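Local coordinates for endo-1,3-beta-glucanase, family GH16 (Zobellia galactanivorans, PDB 4CRQ), which probably hydrolyses internal beta-1,3-glucosidic bonds of laminarin, this chain being the calcium-binding GH16 catalytic module of a longer modular enzyme, at residues N33-Y38 with A62-A67; R85-S90 with Q221-Y226; G93-F98 with N201-G206. The protein carries 1 engineered substitution. All coordinates share one frame; numbering follows the deposited sequence.

Contact 1. Residues N33-Y38 with A62-A67; sequences NELQYY and AQYTSA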
# COMPACT_ATOMS: atom_id res chain seq x y z
N ASN A 33 9.03 -4.13 -12.59
CA ASN A 33 9.39 -5.47 -13.11
C ASN A 33 8.84 -6.61 -12.24
O ASN A 33 9.47 -7.66 -12.09
CB ASN A 33 10.91 -5.61 -13.28
CG ASN A 33 11.48 -4.63 -14.29
OD1 ASN A 33 10.99 -4.52 -15.41
ND2 ASN A 33 12.51 -3.90 -13.89
N GLU A 34 7.66 -6.37 -11.65
CA GLU A 34 6.97 -7.36 -10.80
C GLU A 34 6.56 -8.58 -11.64
O GLU A 34 6.34 -8.46 -12.86
CB GLU A 34 5.74 -6.75 -10.13
CG GLU A 34 6.16 -5.66 -9.14
CD GLU A 34 5.04 -4.70 -8.74
OE1 GLU A 34 3.83 -5.05 -8.87
OE2 GLU A 34 5.35 -3.59 -8.27
N LEU A 35 6.46 -9.74 -10.99
CA LEU A 35 6.22 -11.02 -11.71
C LEU A 35 4.77 -11.51 -11.71
O LEU A 35 4.45 -12.45 -12.44
CB LEU A 35 7.19 -12.12 -11.18
CG LEU A 35 8.68 -11.73 -11.08
CD1 LEU A 35 9.47 -12.80 -10.35
CD2 LEU A 35 9.29 -11.44 -12.46
N GLN A 36 3.90 -10.87 -10.92
CA GLN A 36 2.49 -11.34 -10.82
C GLN A 36 1.54 -10.71 -11.85
O GLN A 36 1.73 -9.56 -12.30
CB GLN A 36 1.87 -11.10 -9.42
CG GLN A 36 1.42 -9.66 -9.15
CD GLN A 36 2.54 -8.63 -9.17
OE1 GLN A 36 3.68 -8.93 -8.78
NE2 GLN A 36 2.23 -7.41 -9.62
N TYR A 37 0.52 -11.48 -12.19
CA TYR A 37 -0.59 -10.99 -12.97
C TYR A 37 -1.78 -10.80 -11.99
O TYR A 37 -2.24 -11.78 -11.40
CB TYR A 37 -0.92 -12.00 -14.07
CG TYR A 37 -1.97 -11.58 -15.09
CD1 TYR A 37 -3.35 -11.44 -14.75
CD2 TYR A 37 -1.60 -11.36 -16.43
CE1 TYR A 37 -4.31 -11.06 -15.70
CE2 TYR A 37 -2.56 -10.98 -17.38
CZ TYR A 37 -3.90 -10.84 -17.02
OH TYR A 37 -4.80 -10.47 -17.97
N TYR A 38 -2.27 -9.56 -11.79
CA TYR A 38 -3.38 -9.35 -10.87
C TYR A 38 -4.69 -9.82 -11.46
O TYR A 38 -4.96 -9.64 -12.64
CB TYR A 38 -3.43 -7.88 -10.52
CG TYR A 38 -2.31 -7.38 -9.60
CD1 TYR A 38 -2.04 -8.03 -8.38
CD2 TYR A 38 -1.56 -6.24 -9.94
CE1 TYR A 38 -1.05 -7.57 -7.50
CE2 TYR A 38 -0.56 -5.77 -9.08
CZ TYR A 38 -0.32 -6.43 -7.87
OH TYR A 38 0.65 -5.99 -7.00
N ALA A 62 2.47 -14.94 -17.12
CA ALA A 62 3.06 -14.80 -15.78
C ALA A 62 2.98 -16.14 -15.08
O ALA A 62 2.13 -17.00 -15.44
CB ALA A 62 2.33 -13.75 -14.97
N GLN A 63 3.83 -16.35 -14.08
CA GLN A 63 3.70 -17.59 -13.30
C GLN A 63 3.11 -17.34 -11.91
O GLN A 63 3.05 -18.28 -11.12
CB GLN A 63 5.01 -18.41 -13.27
CG GLN A 63 6.04 -17.96 -12.30
CD GLN A 63 7.33 -18.74 -12.35
OE1 GLN A 63 7.39 -19.97 -12.18
NE2 GLN A 63 8.38 -18.02 -12.55
N TYR A 64 2.67 -16.10 -11.61
CA TYR A 64 2.03 -15.79 -10.31
C TYR A 64 0.79 -14.96 -10.54
O TYR A 64 0.76 -14.17 -11.49
CB TYR A 64 2.96 -15.00 -9.36
CG TYR A 64 4.33 -15.68 -9.24
CD1 TYR A 64 4.50 -16.86 -8.48
CD2 TYR A 64 5.46 -15.15 -9.90
CE1 TYR A 64 5.76 -17.49 -8.38
CE2 TYR A 64 6.73 -15.77 -9.80
CZ TYR A 64 6.86 -16.93 -9.05
OH TYR A 64 8.06 -17.57 -8.94
N THR A 65 -0.18 -15.13 -9.67
CA THR A 65 -1.35 -14.26 -9.63
C THR A 65 -1.48 -13.69 -8.22
O THR A 65 -1.04 -14.31 -7.25
CB THR A 65 -2.66 -14.97 -10.04
OG1 THR A 65 -2.85 -16.11 -9.19
CG2 THR A 65 -2.63 -15.38 -11.54
N SER A 66 -2.10 -12.51 -8.11
CA SER A 66 -2.37 -11.90 -6.81
C SER A 66 -3.47 -10.86 -7.05
O SER A 66 -4.10 -10.90 -8.13
CB SER A 66 -1.09 -11.27 -6.25
OG SER A 66 -1.29 -10.87 -4.89
N ALA A 67 -3.70 -9.96 -6.09
CA ALA A 67 -4.70 -8.92 -6.26
C ALA A 67 -4.15 -7.55 -5.89
O ALA A 67 -3.24 -7.44 -5.08
CB ALA A 67 -5.93 -9.21 -5.42
O HOH W 1 5.87 -14.34 -13.84

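Contact 2. Residues R85-S90 with Q221-Y226; sequences RIALPS and QMLVDY. With CA (calcium ion), chain C.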
# COMPACT_ATOMS: atom_id res chain seq x y z
N ARG A 85 -5.46 -2.77 9.90
CA ARG A 85 -5.04 -3.83 10.83
C ARG A 85 -4.73 -5.02 9.92
O ARG A 85 -5.62 -5.58 9.30
CB ARG A 85 -6.13 -4.08 11.88
CG ARG A 85 -5.76 -5.20 12.87
CD ARG A 85 -6.69 -5.21 14.08
NE ARG A 85 -6.20 -6.18 15.07
CZ ARG A 85 -6.50 -7.48 15.07
NH1 ARG A 85 -7.34 -7.98 14.15
NH2 ARG A 85 -5.98 -8.28 16.00
N ILE A 86 -3.44 -5.40 9.84
CA ILE A 86 -2.94 -6.35 8.82
C ILE A 86 -2.03 -7.41 9.42
O ILE A 86 -1.18 -7.10 10.27
CB ILE A 86 -2.14 -5.58 7.73
CG1 ILE A 86 -2.99 -4.47 7.07
CG2 ILE A 86 -1.61 -6.50 6.61
CD1 ILE A 86 -2.24 -3.59 6.06
N ALA A 87 -2.18 -8.65 8.92
CA ALA A 87 -1.31 -9.79 9.26
C ALA A 87 -0.68 -10.21 7.93
O ALA A 87 -1.37 -10.35 6.93
CB ALA A 87 -2.08 -10.93 9.90
N LEU A 88 0.64 -10.42 7.90
CA LEU A 88 1.37 -10.65 6.66
C LEU A 88 2.02 -12.02 6.56
O LEU A 88 2.50 -12.53 7.56
CB LEU A 88 2.50 -9.60 6.56
CG LEU A 88 2.07 -8.12 6.46
CD1 LEU A 88 3.29 -7.19 6.55
CD2 LEU A 88 1.26 -7.87 5.18
N PRO A 89 2.04 -12.60 5.34
CA PRO A 89 2.70 -13.89 5.13
C PRO A 89 4.19 -13.64 4.93
O PRO A 89 4.57 -12.52 4.62
CB PRO A 89 2.08 -14.39 3.84
CG PRO A 89 1.75 -13.14 3.07
CD PRO A 89 1.41 -12.08 4.09
N SER A 90 5.04 -14.65 5.08
CA SER A 90 6.48 -14.42 4.87
C SER A 90 7.00 -15.34 3.78
O SER A 90 6.57 -16.49 3.71
CB SER A 90 7.25 -14.60 6.18
OG SER A 90 6.93 -13.57 7.12
N GLN A 221 -1.21 -15.64 2.04
CA GLN A 221 -2.37 -14.80 2.36
C GLN A 221 -1.99 -13.54 3.12
O GLN A 221 -1.38 -13.63 4.19
CB GLN A 221 -3.41 -15.56 3.21
CG GLN A 221 -4.06 -16.77 2.53
CD GLN A 221 -5.09 -17.46 3.42
OE1 GLN A 221 -4.95 -17.49 4.64
NE2 GLN A 221 -6.11 -18.02 2.82
N MET A 222 -2.35 -12.39 2.56
CA MET A 222 -2.27 -11.09 3.26
C MET A 222 -3.68 -10.87 3.83
O MET A 222 -4.66 -10.87 3.07
CB MET A 222 -1.84 -9.98 2.28
CG MET A 222 -1.99 -8.58 2.82
SD MET A 222 -1.53 -7.48 1.46
CE MET A 222 -1.64 -5.89 2.28
N LEU A 223 -3.78 -10.70 5.16
CA LEU A 223 -5.05 -10.54 5.87
C LEU A 223 -5.21 -9.11 6.29
O LEU A 223 -4.36 -8.58 7.01
CB LEU A 223 -5.10 -11.46 7.10
CG LEU A 223 -4.83 -12.95 6.83
CD1 LEU A 223 -4.96 -13.73 8.14
CD2 LEU A 223 -5.75 -13.57 5.78
N VAL A 224 -6.30 -8.49 5.84
CA VAL A 224 -6.62 -7.10 6.23
C VAL A 224 -7.98 -7.13 6.98
O VAL A 224 -9.05 -7.37 6.38
CB VAL A 224 -6.66 -6.13 5.03
CG1 VAL A 224 -6.90 -4.67 5.50
CG2 VAL A 224 -5.41 -6.22 4.18
N ASP A 225 -7.92 -6.91 8.30
CA ASP A 225 -9.12 -6.92 9.13
C ASP A 225 -9.99 -5.71 8.78
O ASP A 225 -11.23 -5.84 8.70
CB ASP A 225 -8.68 -6.94 10.60
CG ASP A 225 -9.84 -7.07 11.59
OD1 ASP A 225 -11.03 -7.33 11.20
OD2 ASP A 225 -9.56 -6.91 12.82
N TYR A 226 -9.39 -4.54 8.58
CA TYR A 226 -10.18 -3.36 8.22
C TYR A 226 -9.27 -2.29 7.72
O TYR A 226 -8.05 -2.35 7.99
CB TYR A 226 -10.99 -2.81 9.43
CG TYR A 226 -10.17 -2.51 10.69
CD1 TYR A 226 -9.29 -1.39 10.77
CD2 TYR A 226 -10.30 -3.34 11.83
CE1 TYR A 226 -8.57 -1.10 11.94
CE2 TYR A 226 -9.57 -3.06 13.01
CZ TYR A 226 -8.71 -1.94 13.06
OH TYR A 226 -8.02 -1.64 14.20
CA CA C . -12.96 -7.09 9.85
O HOH W 2 -15.44 -7.73 10.13
O HOH W 3 -13.31 -5.36 11.38
O HOH W 4 -13.54 -8.68 11.74

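Contact 3. Residues G93-F98 with N201-G206; sequences GLWPAF and NMAVGG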
# COMPACT_ATOMS: atom_id res chain seq x y z
N GLY A 93 10.39 -13.11 -2.14
CA GLY A 93 9.62 -12.63 -3.29
C GLY A 93 8.36 -11.86 -2.93
O GLY A 93 7.88 -11.07 -3.76
N LEU A 94 7.82 -12.07 -1.73
CA LEU A 94 6.52 -11.45 -1.38
C LEU A 94 6.67 -9.97 -1.09
O LEU A 94 7.60 -9.58 -0.38
CB LEU A 94 5.81 -12.17 -0.21
CG LEU A 94 5.42 -13.63 -0.52
CD1 LEU A 94 4.87 -14.28 0.74
CD2 LEU A 94 4.43 -13.73 -1.69
N TRP A 95 5.73 -9.16 -1.61
CA TRP A 95 5.84 -7.71 -1.49
C TRP A 95 4.49 -7.06 -1.25
O TRP A 95 3.92 -6.46 -2.18
CB TRP A 95 6.62 -7.19 -2.70
CG TRP A 95 6.92 -5.72 -2.75
CD1 TRP A 95 6.84 -4.77 -1.71
CD2 TRP A 95 7.38 -4.98 -3.90
NE1 TRP A 95 7.19 -3.53 -2.15
CE2 TRP A 95 7.54 -3.58 -3.47
CE3 TRP A 95 7.65 -5.31 -5.23
CZ2 TRP A 95 7.97 -2.58 -4.35
CZ3 TRP A 95 8.09 -4.30 -6.10
CH2 TRP A 95 8.24 -2.96 -5.67
N PRO A 96 3.98 -7.16 -0.01
CA PRO A 96 2.70 -6.56 0.30
C PRO A 96 2.84 -5.05 0.53
O PRO A 96 3.93 -4.56 0.91
CB PRO A 96 2.33 -7.24 1.62
CG PRO A 96 3.67 -7.45 2.31
CD PRO A 96 4.54 -7.90 1.16
N ALA A 97 1.74 -4.30 0.30
CA ALA A 97 1.77 -2.85 0.55
C ALA A 97 0.39 -2.28 0.83
O ALA A 97 -0.60 -2.81 0.32
CB ALA A 97 2.42 -2.09 -0.62
N PHE A 98 0.36 -1.20 1.62
CA PHE A 98 -0.84 -0.46 1.97
C PHE A 98 -0.39 0.97 1.72
O PHE A 98 0.55 1.44 2.37
CB PHE A 98 -1.16 -0.72 3.43
CG PHE A 98 -2.21 0.22 4.06
CD1 PHE A 98 -3.40 0.65 3.39
CD2 PHE A 98 -2.02 0.64 5.40
CE1 PHE A 98 -4.33 1.49 4.04
CE2 PHE A 98 -2.93 1.48 6.05
CZ PHE A 98 -4.10 1.90 5.36
N ASN A 201 -2.29 -4.18 -1.99
CA ASN A 201 -1.86 -5.22 -2.95
C ASN A 201 -0.84 -6.13 -2.35
O ASN A 201 -0.25 -5.84 -1.28
CB ASN A 201 -1.23 -4.58 -4.23
CG ASN A 201 0.15 -3.94 -3.94
OD1 ASN A 201 0.20 -2.86 -3.35
ND2 ASN A 201 1.24 -4.60 -4.34
N MET A 202 -0.60 -7.25 -3.04
CA MET A 202 0.60 -8.03 -2.72
C MET A 202 1.28 -8.42 -4.04
O MET A 202 0.72 -9.21 -4.81
CB MET A 202 0.33 -9.26 -1.85
CG MET A 202 1.65 -9.95 -1.42
SD MET A 202 1.44 -11.00 0.04
CE MET A 202 0.05 -12.06 -0.40
N ALA A 203 2.46 -7.84 -4.31
CA ALA A 203 3.22 -8.18 -5.50
C ALA A 203 4.07 -9.43 -5.23
O ALA A 203 4.29 -9.80 -4.05
CB ALA A 203 4.09 -7.00 -5.94
N VAL A 204 4.52 -10.08 -6.31
CA VAL A 204 5.48 -11.18 -6.23
C VAL A 204 6.66 -10.80 -7.14
O VAL A 204 6.49 -10.66 -8.38
CB VAL A 204 4.89 -12.54 -6.65
CG1 VAL A 204 5.92 -13.65 -6.49
CG2 VAL A 204 3.60 -12.84 -5.87
N GLY A 205 7.85 -10.66 -6.53
CA GLY A 205 9.07 -10.24 -7.24
C GLY A 205 9.05 -8.78 -7.66
O GLY A 205 8.04 -8.07 -7.53
N GLY A 206 10.19 -8.31 -8.16
CA GLY A 206 10.30 -6.91 -8.58
C GLY A 206 11.65 -6.40 -8.18
O GLY A 206 12.41 -7.13 -7.51
O HOH W 5 3.92 -3.94 -3.58

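Contact 1. Residues N33-Y38 with A62-A67
Leu35 lies alongside Tyr64, the two side chains pointing the same way, with Leu35 CB 3.7 Å from Tyr64 CD2 and close to the plane of the ring, so the aliphatic chain meets an edge. The carbonyl of Leu35 is bridged to Gln63 by water 1, which donates to Leu35 O at 2.7 Å and accepts from Gln63 N. Gln36 follows with its CG between the backbone N and the carbonyl carbon (chi1 78°), which lays CG over one face of the Tyr38 ring, 3.6 Å above the plane and toward its rim; the bend at chi2 then turns the amide toward Glu34. Its NE2 donates to Glu34 OE1 at 2.9 Å on the anti lone pair, while Gln36 OE1 accepts from the backbone N of Val204, so both ends of the amide are held. Tyr37 carries the backbone pairing: its N donates to Tyr64 O at 2.8 Å, nearly straight at 171°, whereas the return bond from Ser66 N to Tyr37 O is weak. Its CB packs on Ala62 CB at 3.8 Å, and its ring meets Phe59 edge-to-face. Tyr38 ends the run, its ring standing across the course of the partner chain, the CD1-CE1 side turned to it, with CE1 3.9 Å from Ser66 CB and 3.3 Å from Ala67 O. Its OH makes a weak hydrogen bond to Asn201 ND2. An alanine in place of Tyr38 would probably leave a gap beside Ser66 and Ala67, uncover Gln36 CG and cost Asn201 ND2 this weak bond. Tyr37 with Thr65 and Tyr38 with Ser66 make this a parallel pairing, in which strand 36-38 runs beside strand 62-70. Strand 49-59 also pairs with strand 62-70, and strand 196-204 packs against Glu34, Gln36, Tyr38 and Tyr64.

Contact 2. Residues R85-S90 with Q221-Y226
Arg85 faces both Asp225 and Tyr226 at a beta bulge in an antiparallel strand pair of the GH16 jelly-roll sandwich. Backbone bonds come first. Asp225 N donates to Arg85 O at 2.8 Å, while Arg85 N donates one residue further on, to Tyr226 O at 3.2 Å. Asp225 takes up the offset with helix-like backbone angles (phi -69°, psi -42°). Beyond it, Ala87 and Leu223 form a hydrogen-bonded pair, bonded in both directions, and Ile86 and Val224 a non-hydrogen-bonded one.

Apolar packing falls on two faces. Ile86 CG1 lies beside Val224 CG2, and Leu88 CD2 beside Met222 CG at 4.1 Å, on the side where Pro96 packs on Leu88 and Met222, and Phe98 on Ile86. On the other face Ala87 CB touches Leu223 CB, with Tyr156 packed against both. Arg85 CB sits over one face of the Tyr226 ring, 3.8 Å from its centroid, a CH-pi contact.

The charged and metal-binding groups meet at Asp225, where the calcium ion is bound by Asp225 O, by the carbonyl oxygens of Glu10 and Gly48, and by three waters. With CG anti to the backbone N (chi1 -175°), the carboxylate lies beside its own carbonyl and chelates the same ion. The two carboxylate oxygens divide the work: OD1 binds calcium at 2.4 Å, and OD2 takes the salt bridge from Arg85 NH1 at 2.8 Å, met on its anti side and well out of the carboxylate plane.

Contact 3. Residues G93-F98 with N201-G206
Trp95 and Ala203 pair in antiparallel fashion, each bonding the other through the backbone. Trp95 N donates to Ala203 O at 2.9 Å; in return Ala203 N reaches Trp95 O from above the carbonyl plane, 55° out of it, and not on a lone pair. Trp95 O has a second partner. Water 5 donates to it at 2.9 Å and accepts from Asn201 ND2, lying over one face of the indole as it does so. Asn201 turns to this side because its CG stands between the backbone N and the carbonyl carbon (chi1 70°); its OD1 is taken by Trp99 NE1, and ND2 also makes a weak bond to Tyr38 OH.

Further along, Ala97 N donates to Asn201 O at 3.0 Å, and Asn201 N returns a bond to Ala97 O. Between these pairs Pro96 faces Met202 in a non-hydrogen-bonded position, so its missing N-H costs the pairing nothing, and its CB packs on Met202 CG at 4.1 Å. Met202 O, pointing away from strand 94-102 toward strand 62-70, accepts from Ser66 OG. At the far end Gly205 N gives Gly93 O a nearly straight bond of 2.8 Å (175°). Gly205 O is the exception: it is buried without a hydrogen-bonding partner, 3.6 Å from Trp95 CE3 at the edge of the indole.

Leu94, Pro96, Met202 and Val204 turn one apolar face to the interior of the sandwich. Trp95, Ala97, Asn201 and Ala203 lie on the other, consistent with the concave side that carries the substrate cleft in GH16 enzymes. Here Ala203 CB packs obliquely on the indole, 4.0 Å from Trp95 CE3. One face is thus purely apolar, whereas the tryptophan side mixes apolar packing with side-chain hydrogen bonds and an ordered water.

Overall arrangement
Contacts 1 and 3 lie side by side, their centres about 9 Å apart, because strands 62-70 and 196-204 are neighbours; Leu35 N meets Val204 O at 2.8 Å in a probable hydrogen bond. Contact 2 is centred about 12 Å from contact 3 and touches it through the core, Met222 SD packing 3.4 Å from Asn201 O and Pro89 CG 3.7 Å from Met202 SD. Along the chain, contact 3 is nested inside the loop that contact 2 closes. Contacts 1 and 2 do not touch, and their centres are about 18 Å apart. Calcium binds at contact 2 alone, whereas contact 3 probably adjoins the substrate cleft.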